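Local coordinates for protein fructose transport system repressor FruR (Pseudomonas putida, PDB 3O74) that probably binds DNA as a LacI-family dual transcriptional regulator of metabolism, with fructose 1-phosphate as its preferred effector, at residues Q110-L115 with D143-G148. Numbering follows the deposited sequence.
Sequences QLAASL and DEALQG
Ala112, Ala113 and Ala145 show how methyl groups let a helix and a neighbouring turn come close together. Within helix 104-116, Leu111 leans on strands 183-186 and 257-266 through Val185 and Phe265; its CG is anti to the backbone N (chi1 -168°), which carries both methyls away from the turn. Ala112, next along the helix, points toward the turn, its CB meeting Ala145 CB at 3.9 Å, methyl against methyl. Ala113 borders the same methyl: its backbone N is 4.1 Å from Ala145 CB and its own CB lies 4.4 Å from it. Ala145 CB sits above the peptide plane at Ala113 N, displaced toward its N-H side, and the CA atoms of Ala113 and Ala145 approach to 5.7 Å. Ser114 turns from the contact, its OG bonded to Leu111 O (2.7 Å), with the donor tilted 23° from the carbonyl plane, and also to Asn228. In segment 143-148, a type I turn from Glu144 to Gln147 presents Ala145, which also touches Arg109, while Glu144 forms a weak, long ion pair with Arg105. Within this LacI-type sugar-binding fold, 110-115 and 143-148 therefore meet through methyl contact without hydrogen bonds, a small apolar patch whose closeness depends on short side chains.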
loop_
_atom_site.group_PDB
_atom_site.type_symbol
_atom_site.label_atom_id
_atom_site.label_comp_id
_atom_site.label_asym_id
_atom_site.label_seq_id
_atom_site.Cartn_x
_atom_site.Cartn_y
_atom_site.Cartn_z
ATOM N N GLN B 110 -16.162 16.913 -12.390
ATOM C CA GLN B 110 -16.733 17.346 -11.122
ATOM C C GLN B 110 -15.658 17.887 -10.186
ATOM O O GLN B 110 -15.873 18.877 -9.486
ATOM C CB GLN B 110 -17.447 16.186 -10.430
ATOM C CG GLN B 110 -18.722 15.723 -11.097
ATOM C CD GLN B 110 -19.536 14.824 -10.189
ATOM O OE1 GLN B 110 -19.788 15.162 -9.032
ATOM N NE2 GLN B 110 -19.947 13.672 -10.705
ATOM N N LEU B 111 -14.508 17.222 -10.169
ATOM C CA LEU B 111 -13.408 17.619 -9.300
ATOM C C LEU B 111 -12.962 19.045 -9.619
ATOM O O LEU B 111 -12.854 19.883 -8.726
ATOM C CB LEU B 111 -12.240 16.637 -9.437
ATOM C CG LEU B 111 -11.111 16.710 -8.408
ATOM C CD1 LEU B 111 -11.657 16.633 -6.989
ATOM C CD2 LEU B 111 -10.106 15.596 -8.656
ATOM N N ALA B 112 -12.723 19.319 -10.898
ATOM C CA ALA B 112 -12.286 20.642 -11.324
ATOM C C ALA B 112 -13.370 21.689 -11.077
ATOM O O ALA B 112 -13.088 22.794 -10.611
ATOM C CB ALA B 112 -11.884 20.622 -12.788
ATOM N N ALA B 113 -14.611 21.334 -11.388
ATOM C CA ALA B 113 -15.736 22.241 -11.190
ATOM C C ALA B 113 -15.886 22.632 -9.722
ATOM O O ALA B 113 -16.295 23.750 -9.408
ATOM C CB ALA B 113 -17.017 21.613 -11.709
ATOM N N SER B 114 -15.548 21.714 -8.822
ATOM C CA SER B 114 -15.666 21.986 -7.392
ATOM C C SER B 114 -14.669 23.053 -6.935
ATOM O O SER B 114 -14.910 23.752 -5.951
ATOM C CB SER B 114 -15.518 20.703 -6.564
ATOM O OG SER B 114 -14.161 20.314 -6.428
ATOM N N LEU B 115 -13.555 23.177 -7.652
ATOM C CA LEU B 115 -12.564 24.208 -7.353
ATOM C C LEU B 115 -12.943 25.528 -8.020
ATOM O O LEU B 115 -12.708 26.606 -7.472
ATOM C CB LEU B 115 -11.173 23.777 -7.822
ATOM C CG LEU B 115 -10.683 22.391 -7.393
ATOM C CD1 LEU B 115 -9.214 22.209 -7.752
ATOM C CD2 LEU B 115 -10.908 22.167 -5.906
ATOM N N ASP B 143 -10.472 19.580 -18.815
ATOM C CA ASP B 143 -10.715 20.569 -19.867
ATOM C C ASP B 143 -12.199 20.883 -20.002
ATOM O O ASP B 143 -12.588 22.042 -20.147
ATOM C CB ASP B 143 -10.182 20.078 -21.213
ATOM C CG ASP B 143 -8.670 20.010 -21.254
ATOM O OD1 ASP B 143 -8.019 20.606 -20.371
ATOM O OD2 ASP B 143 -8.131 19.365 -22.178
ATOM N N GLU B 144 -13.020 19.840 -19.956
ATOM C CA GLU B 144 -14.463 19.977 -20.123
ATOM C C GLU B 144 -15.073 20.945 -19.110
ATOM O O GLU B 144 -15.976 21.711 -19.440
ATOM C CB GLU B 144 -15.135 18.606 -20.020
ATOM C CG GLU B 144 -16.598 18.653 -19.625
ATOM C CD GLU B 144 -17.544 18.591 -20.809
ATOM O OE1 GLU B 144 -17.165 18.015 -21.850
ATOM O OE2 GLU B 144 -18.676 19.106 -20.689
ATOM N N ALA B 145 -14.575 20.910 -17.879
ATOM C CA ALA B 145 -15.077 21.788 -16.828
ATOM C C ALA B 145 -14.568 23.216 -16.998
ATOM O O ALA B 145 -15.052 24.140 -16.343
ATOM C CB ALA B 145 -14.699 21.251 -15.457
ATOM N N LEU B 146 -13.585 23.386 -17.875
ATOM C CA LEU B 146 -12.973 24.692 -18.088
ATOM C C LEU B 146 -13.665 25.515 -19.173
ATOM O O LEU B 146 -13.309 26.671 -19.403
ATOM C CB LEU B 146 -11.482 24.547 -18.397
ATOM C CG LEU B 146 -10.629 24.040 -17.236
ATOM C CD1 LEU B 146 -9.153 24.221 -17.542
ATOM C CD2 LEU B 146 -10.998 24.771 -15.960
ATOM N N GLN B 147 -14.646 24.920 -19.843
ATOM C CA GLN B 147 -15.415 25.651 -20.845
ATOM C C GLN B 147 -15.986 26.927 -20.236
ATOM O O GLN B 147 -16.649 26.889 -19.198
ATOM C CB GLN B 147 -16.538 24.781 -21.412
ATOM C CG GLN B 147 -16.138 23.962 -22.632
ATOM C CD GLN B 147 -16.073 24.796 -23.899
ATOM O OE1 GLN B 147 -16.962 25.605 -24.171
ATOM N NE2 GLN B 147 -15.021 24.596 -24.685
ATOM N N GLY B 148 -15.717 28.058 -20.882
ATOM C CA GLY B 148 -16.174 29.345 -20.389
ATOM C C GLY B 148 -15.290 29.963 -19.318
ATOM O O GLY B 148 -15.640 30.998 -18.746
#